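Beta-galactoside alpha-2,6-sialyltransferase (Photobacterium sp., PDB 2Z4T) transfers sialic acid from a CMP-linked donor to galactose-ended acceptors such as lactose, making an alpha-2,6 linkage. Local coordinates at residues 87-92 with 108-114; 202-206 with 278-282; 294-300 with 485-491; 361-365 with 405-411. All blocks are in the same frame, centred on the assembly; numbering follows the deposited sequence.

In the fold
Interaction 1 stands apart, in the immunoglobulin-like domain, its centre about 38 Å from that of interaction 2 and about 49 and 51 Å from those of interactions 3 and 4. The other three belong to the GT-B enzyme body. Interactions 2 and 4 have centres about 26 Å apart, yet both reach the same galactose: H204 of 202-206 bonds to its hydroxyls while W365 of 361-365 lies against it. Interaction 4 also holds CMP, so donor and acceptor sites meet there. Interaction 3, about 20 Å from interaction 2 and 25 Å from interaction 4 between centres, joins the two Rossmann-like halves of the GT-B fold; its segments enclose those of interaction 4 along the chain.

Interaction 1 (87-92 with 108-114); sequences DEKYCF and VTLNVVA
D87 reaches across to V112, V113 and A114 at one end of an antiparallel strand pair. Its CB lies 3.4 Å from V112 O. Further out, CG rests over V113 CA, and the two oxygens then part: OD1 accepts the N-H of A114 (A114 N to D87 OD1, 2.9 Å), met from above the carboxylate plane, while OD2 lies against V113 CB. With chi1 at -62° the carboxylate stands anti to its own carbonyl carbon, which brings OD1 to the neighbouring strand. A short acidic side chain suits this place, since R193 also makes a salt bridge to OD1.

Beyond D87, the hydrogen-bonded pairs E88-V112, Y90-L110 and F92-V108 each exchange two backbone bonds, such as L110 N to Y90 O at 2.8 Å. On their face V108, L110 and V112 pack with Y90 and F92 into the interior, while E88 turns its carboxylate away, to T63 N. The F92 and L110 side chains cross at about a right angle, with F92 CE1 3.8 Å from L110 CD1; Y90 CD1 meets V112 CG2 at 4.0 Å. The face carrying K89, C91, T109 and N111 is more polar. There the aliphatic part of K89 runs past the N111 amide, with K89 CE 3.3 Å from N111 OD1, while N111 ND2 bonds to N31. This antiparallel pair, its apolar face turned to the core and C91 disulfide-bonded to C61 of strand 52-61, belongs to the protein's immunoglobulin-like beta-sandwich.

Interaction 2 (202-206 with 278-282); sequences TAHSF and SVYNW. With GAL (beta-D-galactopyranose), chain B.
F206 and V279, with CA atoms 6.2 Å apart, bring the first turn of helix 205-216 against the end of helix 276-279. The first segment is the link between strand 194-201 and its following helix, a beta-alpha connection of the Rossmann-like N-terminal half of the GT-B fold. A type I turn from T202 to S205 makes the bend and puts H204 at the N-cap position. In the other segment, Y280 is the first residue to leave the helix, and the chain then turns toward W282.

S205 is the polar centre of this buried contact. Its small CB fits beside the indole, and W282 NE1 gives its hydrogen to S205 OG at 2.8 Å, with the oxygen almost in the ring plane. S205 OG in turn donates to a lone pair of T202 O at 2.6 Å, an oxygen that also receives S205 N. The hydroxyl thus passes the indole's bond back into the turn, and a serine can do both in little space. V279 packs its CG1 against T202 O at 3.8 Å. F206 turns its ring anti to the backbone N (chi1 160°), which sets CD1 3.8 Å from S278 CB. T202 and Y280 side chains cross at about a right angle, with T202 CG2 4.1 Å from Y280 CE1.

While S205 faces the helix end, H204 points the other way, into the acceptor pocket. H175 holds its ND1, and H204 NE2 donates to galactose O4 at 3.1 Å and lies hydrogen-bonded to galactose O3, in the plane of the imidazole, at 3.2 Å.

Interaction 3 (294-300 with 485-491); sequences RKDYLTL and VMIKLGI. With PO4 (phosphate ion), chain I.
L489 forms the apolar centre, its CD2 wedged among side chains of 294-300: 3.9 Å from Y297 CD1 and equally far from L300 CD1. A branched leucine fills such a pocket well, because one methyl can serve several neighbours. The Y297 ring, swung anti to its backbone N (chi1 -168°), turns its edge to K488 CB, while V485 meets its far end, with V485 CG2 4.0 Å from Y297 OH.

Outward from this core, the folded chain of R294 runs antiparallel alongside the L489 side chain, and its guanidinium lays one face over CB and CD2. Arginine suits the boundary, apolar on its flat face and polar round its edge. R294 NH2 donates to a lone pair of L489 O at 2.9 Å, and water 1 bridges R294 NH1 and the same carbonyl. R294 grips the D296 carboxylate side-on, NE to OD1 at 2.9 Å and NH2 to OD2 at 3.0 Å, each oxygen using its syn lone pair, which fixes the rotation of the guanidinium. L489 O belongs to the helix end, where G490, at positive phi, closes a Schellman motif. On the L300 side, K488 CE rests 3.3 Å from L300 O, close to E301 of a magnesium site.

Helix 297-300 follows strand 288-292 of the N-terminal sheet, whereas helix 481-488 comes between strands 460-465 and 498-499 of the C-terminal one in the chain. The contact therefore spans the two halves of the GT-B fold, with Y237 and Y241 of helix 234-243 against V485 and I463 of strand 460-465 touching I491.

Interaction 4 (361-365 with 405-411); sequences GTTVW and HPGGGII. With C5P (cytidine-5'-monophosphate), chain C; GAL (beta-D-galactopyranose), chain B; GLC (alpha-D-glucopyranose), chain D.
T363 and H405 meet because chi1 of the threonine, -168°, sends its two branches to different tasks. T363 OG1, anti to the backbone N, bonds to G407 O at 2.9 Å from above the carbonyl plane. CG2 is left between the backbone N and carbonyl carbon, where it covers one face of the imidazole in a CH-pi contact, 3.7 Å from the ring centroid; the same methyl lies under the W365 indole. Threonine suits this place by offering both a hydroxyl and a methyl.

H405 is held by its edges too. G407 N donates to H405 ND1 at 3.1 Å within the ring plane, so NE2 presents its hydrogen to the CMP phosphate, with H405 NE2 to O1P at 2.8 Å and the bond nearly straight (171°). G407, having no side chain, lets CA come within 4.1 Å of W365 CH2. W365 CZ2 touches H405 CE1 at 3.5 Å, the two rings steeply inclined. I411 CD1 packs against T363 and V364.

On the indole face away from T363 lies the acceptor: galactose C5 sits 3.6 Å from W365 NE1, as in C-H packing of sugars on tryptophan, and glucose O3 lies over the six-membered ring. G361 O accepts the cytosine amino group N4 at 2.9 Å; the O4 carbonyl of uracil has no hydrogen to give, consistent with a cytidine donor. The contact thus recognises base and phosphate of the donor beside the seat of the acceptor.

Interaction 1 (87-92 with 108-114)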
# COMPACT_ATOMS: atom_id res chain seq x y z
N ASP A 87 -9.72 6.93 26.12
CA ASP A 87 -8.81 8.05 25.98
C ASP A 87 -9.21 9.19 26.90
O ASP A 87 -10.40 9.44 27.10
CB ASP A 87 -8.78 8.53 24.53
CG ASP A 87 -8.26 7.46 23.56
OD1 ASP A 87 -7.88 6.33 24.01
OD2 ASP A 87 -8.24 7.75 22.33
N GLU A 88 -8.20 9.87 27.45
CA GLU A 88 -8.42 10.91 28.43
C GLU A 88 -7.24 11.88 28.48
O GLU A 88 -6.09 11.46 28.46
CB GLU A 88 -8.63 10.28 29.82
CG GLU A 88 -9.06 11.31 30.83
CD GLU A 88 -9.14 10.80 32.27
OE1 GLU A 88 -9.57 11.61 33.12
OE2 GLU A 88 -8.76 9.64 32.55
N LYS A 89 -7.56 13.17 28.59
CA LYS A 89 -6.57 14.22 28.77
C LYS A 89 -6.20 14.42 30.23
O LYS A 89 -7.08 14.39 31.11
CB LYS A 89 -7.03 15.55 28.12
CG LYS A 89 -7.11 15.44 26.56
CD LYS A 89 -7.60 16.71 25.85
CE LYS A 89 -7.83 16.47 24.33
NZ LYS A 89 -8.89 15.44 24.11
N TYR A 90 -4.90 14.59 30.48
CA TYR A 90 -4.37 14.89 31.82
C TYR A 90 -3.62 16.22 31.77
O TYR A 90 -2.90 16.49 30.80
CB TYR A 90 -3.48 13.73 32.33
CG TYR A 90 -4.31 12.58 32.86
CD1 TYR A 90 -4.93 11.69 31.99
CD2 TYR A 90 -4.54 12.43 34.23
CE1 TYR A 90 -5.75 10.67 32.46
CE2 TYR A 90 -5.35 11.42 34.72
CZ TYR A 90 -5.95 10.54 33.84
OH TYR A 90 -6.75 9.54 34.33
N CYS A 91 -3.80 17.06 32.79
CA CYS A 91 -3.17 18.38 32.84
C CYS A 91 -2.25 18.55 34.04
O CYS A 91 -2.55 18.09 35.15
CB CYS A 91 -4.23 19.46 32.96
SG CYS A 91 -5.59 19.38 31.81
N PHE A 92 -1.14 19.25 33.82
CA PHE A 92 -0.14 19.54 34.85
C PHE A 92 0.33 20.98 34.70
O PHE A 92 0.71 21.41 33.61
CB PHE A 92 1.03 18.55 34.75
CG PHE A 92 0.62 17.12 34.88
CD1 PHE A 92 0.31 16.37 33.76
CD2 PHE A 92 0.47 16.53 36.14
CE1 PHE A 92 -0.10 15.04 33.86
CE2 PHE A 92 0.05 15.20 36.26
CZ PHE A 92 -0.24 14.45 35.12
N VAL A 108 0.86 22.07 30.85
CA VAL A 108 1.17 20.82 30.13
C VAL A 108 -0.10 20.00 29.94
O VAL A 108 -0.84 19.78 30.87
CB VAL A 108 2.22 19.97 30.90
CG1 VAL A 108 2.40 18.56 30.26
CG2 VAL A 108 3.54 20.69 30.96
N THR A 109 -0.33 19.55 28.71
CA THR A 109 -1.47 18.69 28.40
C THR A 109 -0.98 17.38 27.84
O THR A 109 -0.25 17.35 26.85
CB THR A 109 -2.42 19.36 27.41
OG1 THR A 109 -3.00 20.50 28.02
CG2 THR A 109 -3.56 18.43 27.06
N LEU A 110 -1.37 16.28 28.47
CA LEU A 110 -1.07 14.96 27.96
C LEU A 110 -2.37 14.33 27.48
O LEU A 110 -3.30 14.09 28.27
CB LEU A 110 -0.38 14.10 29.03
CG LEU A 110 0.91 14.68 29.65
CD1 LEU A 110 1.54 13.73 30.66
CD2 LEU A 110 1.94 15.03 28.61
N ASN A 111 -2.44 14.11 26.16
CA ASN A 111 -3.51 13.33 25.55
C ASN A 111 -3.10 11.87 25.63
O ASN A 111 -2.18 11.43 24.90
CB ASN A 111 -3.73 13.76 24.08
CG ASN A 111 -3.67 15.29 23.89
OD1 ASN A 111 -4.53 16.03 24.39
ND2 ASN A 111 -2.64 15.76 23.15
N VAL A 112 -3.75 11.14 26.53
CA VAL A 112 -3.51 9.70 26.67
C VAL A 112 -4.49 8.91 25.78
O VAL A 112 -5.71 9.05 25.90
CB VAL A 112 -3.60 9.19 28.15
CG1 VAL A 112 -3.18 7.72 28.22
CG2 VAL A 112 -2.71 10.04 29.10
N VAL A 113 -3.94 8.10 24.88
CA VAL A 113 -4.75 7.39 23.88
C VAL A 113 -4.38 5.92 23.93
O VAL A 113 -3.26 5.58 24.35
CB VAL A 113 -4.53 7.96 22.46
CG1 VAL A 113 -4.83 9.50 22.41
CG2 VAL A 113 -3.09 7.68 21.98
N ALA A 114 -5.30 5.05 23.51
CA ALA A 114 -5.01 3.61 23.46
C ALA A 114 -3.74 3.32 22.64
O ALA A 114 -3.52 3.93 21.58
CB ALA A 114 -6.18 2.85 22.88

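Interaction 2 (202-206 with 278-282)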
# COMPACT_ATOMS: atom_id res chain seq x y z
N THR A 202 -5.59 -8.45 -1.31
CA THR A 202 -6.92 -9.06 -1.26
C THR A 202 -6.90 -10.56 -1.56
O THR A 202 -7.31 -11.37 -0.70
CB THR A 202 -7.92 -8.31 -2.18
OG1 THR A 202 -7.97 -6.93 -1.79
CG2 THR A 202 -9.33 -8.91 -2.09
N ALA A 203 -6.41 -10.93 -2.75
CA ALA A 203 -6.36 -12.34 -3.19
C ALA A 203 -5.66 -13.24 -2.19
O ALA A 203 -6.02 -14.42 -2.06
CB ALA A 203 -5.68 -12.48 -4.55
N HIS A 204 -4.68 -12.67 -1.48
CA HIS A 204 -3.87 -13.40 -0.50
C HIS A 204 -4.23 -13.09 0.97
O HIS A 204 -3.43 -13.39 1.86
CB HIS A 204 -2.38 -13.08 -0.72
CG HIS A 204 -1.85 -13.60 -2.01
ND1 HIS A 204 -1.16 -14.79 -2.11
CD2 HIS A 204 -1.94 -13.11 -3.27
CE1 HIS A 204 -0.85 -15.01 -3.38
NE2 HIS A 204 -1.32 -14.01 -4.10
N SER A 205 -5.42 -12.50 1.20
CA SER A 205 -5.83 -12.07 2.55
C SER A 205 -5.66 -13.21 3.56
O SER A 205 -5.50 -12.96 4.76
CB SER A 205 -7.11 -11.21 2.64
OG SER A 205 -8.12 -11.60 1.73
N PHE A 206 -5.85 -14.47 3.15
CA PHE A 206 -6.66 -15.37 3.90
C PHE A 206 -5.37 -15.84 4.63
O PHE A 206 -5.27 -15.78 5.86
CB PHE A 206 -7.25 -16.55 3.13
CG PHE A 206 -7.69 -17.71 4.03
CD1 PHE A 206 -9.02 -17.89 4.37
CD2 PHE A 206 -6.74 -18.60 4.57
CE1 PHE A 206 -9.42 -18.93 5.22
CE2 PHE A 206 -7.12 -19.65 5.42
CZ PHE A 206 -8.46 -19.82 5.76
N SER A 278 -13.85 -17.28 0.40
CA SER A 278 -13.28 -16.86 1.67
C SER A 278 -12.86 -15.39 1.65
O SER A 278 -13.10 -14.68 2.61
CB SER A 278 -12.10 -17.74 2.08
OG SER A 278 -12.54 -19.00 2.61
N VAL A 279 -12.25 -14.92 0.57
CA VAL A 279 -11.67 -13.59 0.63
C VAL A 279 -12.67 -12.44 0.71
O VAL A 279 -12.30 -11.33 1.14
CB VAL A 279 -10.56 -13.34 -0.44
CG1 VAL A 279 -9.49 -14.40 -0.31
CG2 VAL A 279 -11.11 -13.30 -1.83
N TYR A 280 -13.92 -12.71 0.33
CA TYR A 280 -14.97 -11.69 0.36
C TYR A 280 -15.93 -11.81 1.54
O TYR A 280 -17.11 -11.53 1.42
CB TYR A 280 -15.70 -11.60 -0.99
CG TYR A 280 -14.74 -11.21 -2.11
CD1 TYR A 280 -14.17 -9.95 -2.12
CD2 TYR A 280 -14.38 -12.13 -3.11
CE1 TYR A 280 -13.26 -9.57 -3.12
CE2 TYR A 280 -13.49 -11.77 -4.11
CZ TYR A 280 -12.93 -10.48 -4.11
OH TYR A 280 -12.02 -10.11 -5.07
N ASN A 281 -15.40 -12.22 2.70
CA ASN A 281 -16.18 -12.27 3.93
C ASN A 281 -15.61 -11.47 5.08
O ASN A 281 -16.22 -11.43 6.16
CB ASN A 281 -16.41 -13.72 4.37
CG ASN A 281 -17.62 -14.33 3.73
OD1 ASN A 281 -17.50 -15.15 2.82
ND2 ASN A 281 -18.78 -13.93 4.18
N TRP A 282 -14.46 -10.80 4.87
CA TRP A 282 -13.86 -10.00 5.95
C TRP A 282 -14.88 -9.05 6.60
O TRP A 282 -14.95 -8.95 7.83
CB TRP A 282 -12.59 -9.24 5.51
CG TRP A 282 -11.46 -10.17 5.13
CD1 TRP A 282 -10.86 -10.28 3.90
CD2 TRP A 282 -10.83 -11.15 5.97
NE1 TRP A 282 -9.89 -11.25 3.93
CE2 TRP A 282 -9.85 -11.80 5.18
CE3 TRP A 282 -10.97 -11.52 7.30
CZ2 TRP A 282 -9.03 -12.81 5.70
CZ3 TRP A 282 -10.17 -12.54 7.81
CH2 TRP A 282 -9.20 -13.17 7.01
C1 GAL B . 2.88 -14.30 -7.50
C2 GAL B . 1.63 -14.98 -6.95
C3 GAL B . 0.40 -14.47 -7.70
C4 GAL B . 0.38 -12.93 -7.71
C5 GAL B . 1.72 -12.35 -8.17
C6 GAL B . 1.80 -10.83 -7.99
O2 GAL B . 1.76 -16.39 -7.06
O3 GAL B . -0.79 -14.97 -7.11
O4 GAL B . 0.07 -12.48 -6.41
O5 GAL B . 2.75 -12.90 -7.40
O6 GAL B . 0.92 -10.13 -8.84

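Interaction 3 (294-300 with 485-491)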
# COMPACT_ATOMS: atom_id res chain seq x y z
N ARG A 294 -10.84 -1.73 -9.66
CA ARG A 294 -11.94 -1.23 -10.48
C ARG A 294 -13.25 -1.71 -9.88
O ARG A 294 -13.76 -2.78 -10.23
CB ARG A 294 -11.79 -1.69 -11.93
CG ARG A 294 -10.73 -0.91 -12.76
CD ARG A 294 -11.17 0.53 -13.06
NE ARG A 294 -12.31 0.55 -13.99
CZ ARG A 294 -12.21 0.64 -15.31
NH1 ARG A 294 -11.01 0.74 -15.89
NH2 ARG A 294 -13.30 0.64 -16.07
N LYS A 295 -13.78 -0.92 -8.96
CA LYS A 295 -15.05 -1.19 -8.32
C LYS A 295 -16.19 -1.45 -9.30
O LYS A 295 -17.07 -2.27 -9.04
CB LYS A 295 -15.42 -0.05 -7.38
CG LYS A 295 -16.75 -0.20 -6.69
CD LYS A 295 -16.95 0.92 -5.69
CE LYS A 295 -18.43 1.21 -5.47
NZ LYS A 295 -18.63 1.93 -4.19
N ASP A 296 -16.16 -0.75 -10.44
CA ASP A 296 -17.26 -0.82 -11.40
C ASP A 296 -17.39 -2.19 -12.04
O ASP A 296 -18.41 -2.50 -12.64
CB ASP A 296 -17.17 0.30 -12.46
CG ASP A 296 -15.82 0.36 -13.18
OD1 ASP A 296 -14.79 -0.09 -12.62
OD2 ASP A 296 -15.78 0.89 -14.32
N TYR A 297 -16.37 -3.03 -11.89
CA TYR A 297 -16.46 -4.39 -12.39
C TYR A 297 -17.62 -5.16 -11.75
O TYR A 297 -18.29 -5.96 -12.43
CB TYR A 297 -15.15 -5.15 -12.20
CG TYR A 297 -15.15 -6.44 -12.97
CD1 TYR A 297 -15.15 -6.43 -14.36
CD2 TYR A 297 -15.16 -7.67 -12.30
CE1 TYR A 297 -15.14 -7.61 -15.09
CE2 TYR A 297 -15.15 -8.88 -13.03
CZ TYR A 297 -15.14 -8.83 -14.42
OH TYR A 297 -15.16 -9.99 -15.17
N LEU A 298 -17.88 -4.93 -10.46
CA LEU A 298 -19.00 -5.63 -9.81
C LEU A 298 -20.40 -5.16 -10.29
O LEU A 298 -21.41 -5.76 -9.92
CB LEU A 298 -18.90 -5.59 -8.29
CG LEU A 298 -17.68 -6.26 -7.67
CD1 LEU A 298 -17.89 -6.45 -6.15
CD2 LEU A 298 -17.33 -7.57 -8.37
N THR A 299 -20.44 -4.13 -11.13
CA THR A 299 -21.69 -3.57 -11.66
C THR A 299 -21.78 -3.85 -13.15
O THR A 299 -22.82 -4.28 -13.66
CB THR A 299 -21.77 -2.05 -11.40
OG1 THR A 299 -21.95 -1.82 -10.00
CG2 THR A 299 -22.94 -1.39 -12.19
N LEU A 300 -20.67 -3.59 -13.85
CA LEU A 300 -20.52 -3.94 -15.27
C LEU A 300 -20.88 -5.41 -15.58
O LEU A 300 -21.47 -5.67 -16.64
CB LEU A 300 -19.10 -3.64 -15.73
CG LEU A 300 -18.76 -2.15 -15.90
CD1 LEU A 300 -17.26 -1.93 -16.02
CD2 LEU A 300 -19.50 -1.53 -17.11
N VAL A 485 -11.88 -9.50 -19.01
CA VAL A 485 -11.93 -8.41 -18.01
C VAL A 485 -11.93 -7.04 -18.73
O VAL A 485 -12.65 -6.12 -18.30
CB VAL A 485 -10.97 -8.60 -16.87
CG1 VAL A 485 -11.04 -7.42 -15.91
CG2 VAL A 485 -11.33 -9.90 -16.14
N MET A 486 -11.06 -6.80 -19.70
CA MET A 486 -10.19 -5.65 -19.73
C MET A 486 -11.05 -5.02 -20.88
O MET A 486 -11.25 -3.80 -20.98
CB MET A 486 -8.76 -5.93 -20.19
CG MET A 486 -7.80 -6.01 -19.02
SD MET A 486 -6.11 -5.65 -19.49
CE MET A 486 -5.46 -7.24 -19.66
N ILE A 487 -11.62 -5.91 -21.70
CA ILE A 487 -12.70 -5.56 -22.61
C ILE A 487 -13.91 -5.03 -21.84
O ILE A 487 -14.38 -3.94 -22.14
CB ILE A 487 -13.14 -6.74 -23.50
CG1 ILE A 487 -12.06 -7.09 -24.53
CG2 ILE A 487 -14.45 -6.41 -24.22
CD1 ILE A 487 -12.25 -8.47 -25.14
N LYS A 488 -14.41 -5.79 -20.86
CA LYS A 488 -15.58 -5.37 -20.08
C LYS A 488 -15.40 -4.02 -19.41
O LYS A 488 -16.36 -3.25 -19.30
CB LYS A 488 -15.91 -6.39 -18.99
CG LYS A 488 -17.27 -6.99 -19.12
CD LYS A 488 -18.35 -5.94 -19.01
CE LYS A 488 -19.73 -6.56 -19.24
NZ LYS A 488 -19.90 -7.14 -20.60
N LEU A 489 -14.18 -3.77 -18.94
CA LEU A 489 -13.84 -2.51 -18.31
C LEU A 489 -13.66 -1.35 -19.30
O LEU A 489 -13.42 -0.21 -18.89
CB LEU A 489 -12.57 -2.67 -17.46
CG LEU A 489 -12.67 -3.62 -16.27
CD1 LEU A 489 -11.27 -3.83 -15.71
CD2 LEU A 489 -13.57 -3.02 -15.23
N GLY A 490 -13.79 -1.64 -20.59
CA GLY A 490 -13.66 -0.63 -21.62
C GLY A 490 -12.23 -0.18 -21.84
O GLY A 490 -11.99 0.89 -22.36
N ILE A 491 -11.27 -0.99 -21.42
CA ILE A 491 -9.87 -0.62 -21.59
C ILE A 491 -9.46 -0.88 -23.03
O ILE A 491 -8.73 -0.13 -23.64
CB ILE A 491 -9.00 -1.41 -20.62
CG1 ILE A 491 -9.38 -1.01 -19.19
CG2 ILE A 491 -7.52 -1.15 -20.93
CD1 ILE A 491 -8.91 -1.96 -18.13
P PO4 I . -15.89 4.83 -3.09
O1 PO4 I . -16.54 3.54 -3.52
O2 PO4 I . -16.54 5.28 -1.79
O3 PO4 I . -14.42 4.60 -2.85
O4 PO4 I . -16.11 5.84 -4.20
O HOH W 1 -11.47 2.22 -18.21

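Interaction 4 (361-365 with 405-411)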
# COMPACT_ATOMS: atom_id res chain seq x y z
N GLY A 361 6.57 -2.99 -19.46
CA GLY A 361 6.85 -4.42 -19.64
C GLY A 361 6.01 -5.32 -18.75
O GLY A 361 5.22 -4.83 -17.96
N THR A 362 6.20 -6.62 -18.89
CA THR A 362 5.55 -7.59 -18.02
C THR A 362 6.55 -8.63 -17.50
O THR A 362 7.73 -8.61 -17.86
CB THR A 362 4.37 -8.31 -18.73
OG1 THR A 362 3.55 -8.96 -17.75
CG2 THR A 362 4.87 -9.34 -19.74
N THR A 363 6.08 -9.55 -16.66
CA THR A 363 6.92 -10.65 -16.23
C THR A 363 6.11 -11.92 -16.26
O THR A 363 4.89 -11.85 -16.40
CB THR A 363 7.48 -10.41 -14.81
OG1 THR A 363 8.50 -11.37 -14.56
CG2 THR A 363 6.38 -10.51 -13.74
N VAL A 364 6.76 -13.08 -16.12
CA VAL A 364 6.04 -14.34 -15.96
C VAL A 364 6.10 -14.79 -14.52
O VAL A 364 7.20 -14.91 -13.96
CB VAL A 364 6.69 -15.53 -16.69
CG1 VAL A 364 5.61 -16.35 -17.40
CG2 VAL A 364 7.84 -15.11 -17.60
N TRP A 365 4.94 -15.08 -13.93
CA TRP A 365 4.90 -15.76 -12.63
C TRP A 365 4.91 -17.29 -12.83
O TRP A 365 4.35 -17.81 -13.80
CB TRP A 365 3.67 -15.33 -11.82
CG TRP A 365 3.50 -13.83 -11.61
CD1 TRP A 365 2.38 -13.09 -11.89
CD2 TRP A 365 4.46 -12.91 -11.06
NE1 TRP A 365 2.58 -11.76 -11.57
CE2 TRP A 365 3.85 -11.62 -11.05
CE3 TRP A 365 5.78 -13.03 -10.59
CZ2 TRP A 365 4.50 -10.47 -10.57
CZ3 TRP A 365 6.44 -11.88 -10.13
CH2 TRP A 365 5.79 -10.62 -10.12
N HIS A 405 8.06 -3.77 -15.48
CA HIS A 405 7.84 -4.82 -14.45
C HIS A 405 8.73 -4.99 -13.22
O HIS A 405 9.87 -5.42 -13.33
CB HIS A 405 7.21 -6.12 -14.96
CG HIS A 405 6.10 -6.62 -14.08
ND1 HIS A 405 6.31 -7.12 -12.81
CD2 HIS A 405 4.75 -6.65 -14.27
CE1 HIS A 405 5.14 -7.45 -12.27
NE2 HIS A 405 4.18 -7.18 -13.14
N PRO A 406 8.20 -4.61 -12.05
CA PRO A 406 8.94 -4.73 -10.77
C PRO A 406 9.54 -6.11 -10.56
O PRO A 406 10.66 -6.21 -10.06
CB PRO A 406 7.88 -4.42 -9.72
CG PRO A 406 6.86 -3.54 -10.43
CD PRO A 406 6.88 -3.97 -11.90
N GLY A 407 8.81 -7.16 -10.95
CA GLY A 407 9.29 -8.53 -10.86
C GLY A 407 9.89 -9.10 -12.15
O GLY A 407 9.94 -10.31 -12.33
N GLY A 408 10.36 -8.23 -13.04
CA GLY A 408 10.84 -8.68 -14.35
C GLY A 408 12.19 -9.37 -14.34
O GLY A 408 12.46 -10.23 -15.18
N GLY A 409 13.04 -8.99 -13.38
CA GLY A 409 14.32 -9.63 -13.19
C GLY A 409 15.11 -9.65 -14.48
O GLY A 409 15.34 -8.60 -15.09
N ILE A 410 15.49 -10.84 -14.91
CA ILE A 410 16.35 -11.00 -16.07
C ILE A 410 15.67 -10.57 -17.36
O ILE A 410 16.34 -10.31 -18.35
CB ILE A 410 16.96 -12.44 -16.13
CG1 ILE A 410 18.49 -12.38 -16.27
CG2 ILE A 410 16.26 -13.34 -17.17
CD1 ILE A 410 19.08 -12.01 -17.72
N ILE A 411 14.34 -10.48 -17.35
CA ILE A 411 13.58 -9.99 -18.52
C ILE A 411 13.91 -8.53 -18.79
O ILE A 411 14.15 -8.13 -19.94
CB ILE A 411 12.05 -10.11 -18.33
CG1 ILE A 411 11.66 -11.57 -18.19
CG2 ILE A 411 11.31 -9.46 -19.50
CD1 ILE A 411 10.21 -11.76 -17.88
O3P C5P C . 1.54 -6.09 -14.60
P C5P C . 0.78 -6.31 -13.35
O1P C5P C . 1.49 -7.39 -12.56
O2P C5P C . -0.72 -6.44 -13.59
O5' C5P C . 0.89 -4.95 -12.55
C5' C5P C . 0.58 -4.86 -11.18
C4' C5P C . 1.21 -3.54 -10.72
O4' C5P C . 2.63 -3.59 -10.90
C3' C5P C . 0.78 -2.34 -11.55
O3' C5P C . -0.39 -1.71 -11.05
C2' C5P C . 1.95 -1.41 -11.35
O2' C5P C . 1.94 -0.87 -10.03
C1' C5P C . 3.13 -2.32 -11.34
N1 C5P C . 3.74 -2.38 -12.66
C2 C5P C . 4.62 -1.34 -13.07
N3 C5P C . 5.22 -1.38 -14.29
C4 C5P C . 4.98 -2.40 -15.14
C5 C5P C . 4.11 -3.45 -14.77
C6 C5P C . 3.50 -3.42 -13.51
O2 C5P C . 4.85 -0.37 -12.33
N4 C5P C . 5.61 -2.41 -16.35
C1 GAL B . 2.88 -14.30 -7.50
C2 GAL B . 1.63 -14.98 -6.95
C3 GAL B . 0.40 -14.47 -7.70
C4 GAL B . 0.38 -12.93 -7.71
C5 GAL B . 1.72 -12.35 -8.17
C6 GAL B . 1.80 -10.83 -7.99
O2 GAL B . 1.76 -16.39 -7.06
O3 GAL B . -0.79 -14.97 -7.11
O4 GAL B . 0.07 -12.48 -6.41
O5 GAL B . 2.75 -12.90 -7.40
O6 GAL B . 0.92 -10.13 -8.84
C1 GLC D . 8.08 -15.00 -6.58
C2 GLC D . 7.52 -13.59 -6.80
C3 GLC D . 6.03 -13.60 -6.48
C4 GLC D . 5.27 -14.71 -7.24
C5 GLC D . 6.00 -16.06 -7.06
C6 GLC D . 5.48 -17.33 -7.76
O1 GLC D . 7.86 -15.44 -5.24
O2 GLC D . 8.14 -12.63 -5.98
O3 GLC D . 5.50 -12.32 -6.71
O4 GLC D . 3.96 -14.75 -6.71
O5 GLC D . 7.37 -15.89 -7.43
O6 GLC D . 4.38 -17.15 -8.62